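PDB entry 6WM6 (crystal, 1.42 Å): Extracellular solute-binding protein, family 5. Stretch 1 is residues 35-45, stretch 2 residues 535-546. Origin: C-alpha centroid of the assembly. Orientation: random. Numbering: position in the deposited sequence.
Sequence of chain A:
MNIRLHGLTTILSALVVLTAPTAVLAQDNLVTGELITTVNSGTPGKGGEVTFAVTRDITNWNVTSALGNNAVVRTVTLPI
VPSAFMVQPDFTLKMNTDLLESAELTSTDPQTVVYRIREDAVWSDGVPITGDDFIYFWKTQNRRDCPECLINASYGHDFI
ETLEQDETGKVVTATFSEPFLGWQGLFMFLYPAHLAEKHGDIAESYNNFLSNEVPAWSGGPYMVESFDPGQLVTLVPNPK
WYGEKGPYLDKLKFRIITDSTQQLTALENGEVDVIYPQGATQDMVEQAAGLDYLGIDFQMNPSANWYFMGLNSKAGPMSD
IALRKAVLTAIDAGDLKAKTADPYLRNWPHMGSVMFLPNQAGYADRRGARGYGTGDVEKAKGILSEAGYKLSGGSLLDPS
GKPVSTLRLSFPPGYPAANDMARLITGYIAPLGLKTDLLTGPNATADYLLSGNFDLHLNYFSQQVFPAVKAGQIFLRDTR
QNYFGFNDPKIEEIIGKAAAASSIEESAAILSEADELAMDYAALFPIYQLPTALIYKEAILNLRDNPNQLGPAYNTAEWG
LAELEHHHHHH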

# COMPACT_ATOMS: atom_id res chain seq x y z
N LEU A 35 -5.40 -22.02 -4.44
CA LEU A 35 -5.83 -20.71 -4.88
C LEU A 35 -5.01 -19.66 -4.14
O LEU A 35 -4.34 -19.98 -3.16
CB LEU A 35 -7.31 -20.47 -4.57
CG LEU A 35 -8.36 -21.14 -5.49
CD1 LEU A 35 -8.12 -22.60 -5.67
CD2 LEU A 35 -9.74 -20.87 -4.89
N ILE A 36 -5.10 -18.41 -4.58
CA ILE A 36 -4.31 -17.37 -3.91
C ILE A 36 -4.66 -17.27 -2.44
O ILE A 36 -3.82 -16.93 -1.62
CB ILE A 36 -4.48 -16.04 -4.68
CG1 ILE A 36 -3.40 -15.04 -4.24
CG2 ILE A 36 -5.87 -15.44 -4.49
CD1 ILE A 36 -2.05 -15.36 -4.66
N THR A 37 -5.89 -17.61 -2.07
CA THR A 37 -6.34 -17.56 -0.69
C THR A 37 -6.05 -18.83 0.10
O THR A 37 -6.22 -18.80 1.35
CB THR A 37 -7.87 -17.33 -0.69
OG1 THR A 37 -8.45 -18.33 -1.51
CG2 THR A 37 -8.21 -15.94 -1.21
N THR A 38 -5.60 -19.91 -0.53
CA THR A 38 -5.36 -21.18 0.15
C THR A 38 -3.94 -21.71 -0.02
O THR A 38 -3.65 -22.82 0.46
CB THR A 38 -6.37 -22.26 -0.27
OG1 THR A 38 -6.23 -22.50 -1.67
CG2 THR A 38 -7.79 -21.82 0.05
N VAL A 39 -3.03 -20.96 -0.65
CA VAL A 39 -1.64 -21.41 -0.80
C VAL A 39 -1.10 -21.77 0.58
O VAL A 39 -1.31 -21.07 1.57
CB VAL A 39 -0.82 -20.26 -1.42
CG1 VAL A 39 0.70 -20.64 -1.45
CG2 VAL A 39 -1.27 -19.93 -2.86
N ASN A 40 -0.37 -22.88 0.65
CA ASN A 40 0.33 -23.28 1.86
C ASN A 40 -0.59 -23.42 3.07
O ASN A 40 -0.29 -22.95 4.17
CB ASN A 40 1.49 -22.32 2.19
CG ASN A 40 2.39 -22.84 3.30
OD1 ASN A 40 2.47 -24.04 3.53
ND2 ASN A 40 3.05 -21.93 3.98
N SER A 41 -1.69 -24.13 2.89
CA SER A 41 -2.60 -24.40 3.98
C SER A 41 -2.21 -25.70 4.69
O SER A 41 -1.66 -26.62 4.09
CB SER A 41 -4.03 -24.56 3.45
OG SER A 41 -4.51 -23.32 2.94
N GLY A 42 -2.50 -25.75 5.98
CA GLY A 42 -2.26 -26.96 6.75
C GLY A 42 -2.70 -26.76 8.18
O GLY A 42 -3.15 -25.70 8.59
N THR A 43 -2.58 -27.84 8.96
CA THR A 43 -2.88 -27.79 10.39
C THR A 43 -1.57 -27.96 11.14
O THR A 43 -1.02 -29.08 11.19
CB THR A 43 -3.89 -28.87 10.78
OG1 THR A 43 -5.14 -28.62 10.10
CG2 THR A 43 -4.13 -28.82 12.29
N PRO A 44 -1.00 -26.90 11.70
CA PRO A 44 0.30 -27.03 12.36
C PRO A 44 0.18 -27.67 13.74
O PRO A 44 -0.90 -27.79 14.30
CB PRO A 44 0.79 -25.58 12.48
CG PRO A 44 -0.42 -24.74 12.41
CD PRO A 44 -1.49 -25.51 11.68
N GLY A 45 1.33 -28.08 14.25
CA GLY A 45 1.44 -28.49 15.63
C GLY A 45 1.42 -27.30 16.55
O GLY A 45 1.39 -26.14 16.13
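Stretch 2 (535-546) IYKEAILNLRDN

Stretch 2 runs antiparallel to stretch 1, as the nearest CA pairs show: Ile36 CA lies 7.9 Å from Asp545 CA, Val39 CA 6.0 Å from Arg544 CA, Ser41 CA 4.7 Å from Asn542 CA and Gly42 CA 5.6 Å from Leu541 CA. Stretch 1 has no regular secondary structure. Stretch 2 leaves a strand at Lys537, reverses through a type I turn closed by Ile540 N to Lys537 O (3.0 Å), resumes as strand at Ile540 and Leu541, then continues as loop.

Without a regular ladder, asparagine side chains, each able to donate and accept, satisfy much of the backbone. Asn40 points toward stretch 2 and spends both amide hydrogens there: its ND2 donates to Ile540 O and Leu543 O, each at 2.9 Å. Its OD1 accepts from a water (2.7 Å) that also donates to Glu538 O (2.7 Å), while Asn40 O accepts from Asn542 N at 2.8 Å. Asn542 replies with a two-point grip on one glycine: Gly42 N donates to Asn542 OD1 (3.1 Å), and Asn542 ND2 donates to Gly42 O (2.9 Å). Positive phi at both asparagines, 57° and 69°, is a conformation this residue tolerates well.

Gly42 suits its place because an ideal CB would lie 2.8 Å from Leu541 CD1, a clash. That methyl also packs on proline, with Leu541 CD1 4.3 Å from Pro44 CB.

Arg544 reaches toward stretch 1, and its NE donates to Val39 O at 2.8 Å; Arg544 NH2 adds a weak bond to Val39 O at 3.2 Å. Thr37 O lies over one guanidinium face, whereas Val39 O sits at the edge, where N–H groups can point at it. Ser41 OG donates to Thr38 O (2.7 Å), tying the bend locally. Near Asp545, a second water donates to Ile36 O (2.8 Å) and Asp545 O (2.7 Å), bridging the wider gap.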

# COMPACT_ATOMS: atom_id res chain seq x y z
N ILE A 535 9.73 -15.34 0.98
CA ILE A 535 10.73 -16.40 0.91
C ILE A 535 10.90 -16.92 2.33
O ILE A 535 11.12 -16.12 3.26
CB ILE A 535 12.06 -15.87 0.35
CG1 ILE A 535 11.84 -15.10 -0.96
CG2 ILE A 535 13.05 -17.04 0.11
CD1 ILE A 535 13.08 -14.38 -1.49
N TYR A 536 10.77 -18.23 2.52
CA TYR A 536 10.52 -18.73 3.87
C TYR A 536 10.86 -20.20 4.00
O TYR A 536 10.97 -20.93 3.02
CB TYR A 536 9.04 -18.51 4.27
CG TYR A 536 8.09 -19.23 3.33
CD1 TYR A 536 7.76 -18.66 2.10
CD2 TYR A 536 7.53 -20.46 3.65
CE1 TYR A 536 6.92 -19.33 1.22
CE2 TYR A 536 6.69 -21.12 2.78
CZ TYR A 536 6.38 -20.54 1.56
OH TYR A 536 5.56 -21.17 0.66
N LYS A 537 10.98 -20.65 5.25
CA LYS A 537 11.13 -22.06 5.55
C LYS A 537 9.78 -22.76 5.45
O LYS A 537 8.82 -22.37 6.14
CB LYS A 537 11.74 -22.20 6.94
CG LYS A 537 13.19 -21.74 7.01
CD LYS A 537 14.13 -22.68 6.25
CE LYS A 537 15.57 -22.18 6.19
NZ LYS A 537 16.28 -22.39 7.48
N GLU A 538 9.72 -23.81 4.63
CA GLU A 538 8.46 -24.47 4.30
C GLU A 538 7.86 -25.24 5.45
O GLU A 538 6.69 -25.63 5.38
CB GLU A 538 8.65 -25.36 3.07
CG GLU A 538 9.51 -26.57 3.34
CD GLU A 538 9.99 -27.25 2.05
OE1 GLU A 538 9.54 -26.84 0.96
OE2 GLU A 538 10.81 -28.18 2.15
N ALA A 539 8.58 -25.42 6.56
CA ALA A 539 7.95 -25.94 7.76
C ALA A 539 6.82 -25.06 8.26
O ALA A 539 5.98 -25.53 9.03
CB ALA A 539 8.99 -26.08 8.88
N ILE A 540 6.80 -23.79 7.90
CA ILE A 540 5.76 -22.88 8.37
C ILE A 540 4.51 -23.03 7.51
O ILE A 540 4.57 -22.81 6.29
CB ILE A 540 6.24 -21.43 8.37
CG1 ILE A 540 7.53 -21.27 9.17
CG2 ILE A 540 5.16 -20.53 8.96
CD1 ILE A 540 8.24 -19.96 8.86
N LEU A 541 3.40 -23.37 8.14
CA LEU A 541 2.12 -23.56 7.48
C LEU A 541 1.23 -22.35 7.70
O LEU A 541 1.34 -21.64 8.70
CB LEU A 541 1.41 -24.79 8.05
CG LEU A 541 2.17 -26.12 7.93
CD1 LEU A 541 1.35 -27.25 8.57
CD2 LEU A 541 2.52 -26.43 6.50
N ASN A 542 0.33 -22.13 6.75
CA ASN A 542 -0.66 -21.05 6.69
C ASN A 542 -0.02 -19.71 6.48
O ASN A 542 -0.67 -18.67 6.65
CB ASN A 542 -1.62 -21.07 7.88
CG ASN A 542 -2.37 -22.38 7.97
OD1 ASN A 542 -2.86 -22.87 6.96
ND2 ASN A 542 -2.39 -22.96 9.14
N LEU A 543 1.24 -19.68 6.08
CA LEU A 543 1.95 -18.47 5.70
C LEU A 543 1.84 -18.31 4.19
O LEU A 543 2.31 -19.18 3.43
CB LEU A 543 3.41 -18.60 6.14
CG LEU A 543 4.34 -17.49 5.65
CD1 LEU A 543 3.98 -16.12 6.19
CD2 LEU A 543 5.79 -17.86 6.01
N ARG A 544 1.24 -17.21 3.77
CA ARG A 544 1.06 -17.01 2.35
C ARG A 544 1.16 -15.54 2.02
O ARG A 544 0.94 -14.66 2.86
CB ARG A 544 -0.25 -17.61 1.85
CG ARG A 544 -1.52 -16.89 2.36
CD ARG A 544 -2.79 -17.55 1.84
NE ARG A 544 -2.91 -18.90 2.36
CZ ARG A 544 -3.52 -19.25 3.47
NH1 ARG A 544 -4.08 -18.36 4.25
NH2 ARG A 544 -3.54 -20.54 3.82
N ASP A 545 1.45 -15.28 0.76
CA ASP A 545 1.47 -13.91 0.30
C ASP A 545 0.07 -13.32 0.39
O ASP A 545 -0.93 -13.99 0.15
CB ASP A 545 1.98 -13.82 -1.13
CG ASP A 545 2.35 -12.42 -1.56
OD1 ASP A 545 2.53 -11.53 -0.69
OD2 ASP A 545 2.46 -12.23 -2.79
N ASN A 546 0.01 -12.04 0.72
CA ASN A 546 -1.22 -11.26 0.73
C ASN A 546 -0.77 -9.98 0.06
O ASN A 546 -0.25 -9.08 0.72
CB ASN A 546 -1.68 -11.06 2.17
CG ASN A 546 -3.05 -10.43 2.27
OD1 ASN A 546 -3.88 -10.60 1.38
ND2 ASN A 546 -3.30 -9.71 3.35
O HOH W 1 -1.17 -16.23 -1.39
O HOH W 2 4.97 -25.08 3.39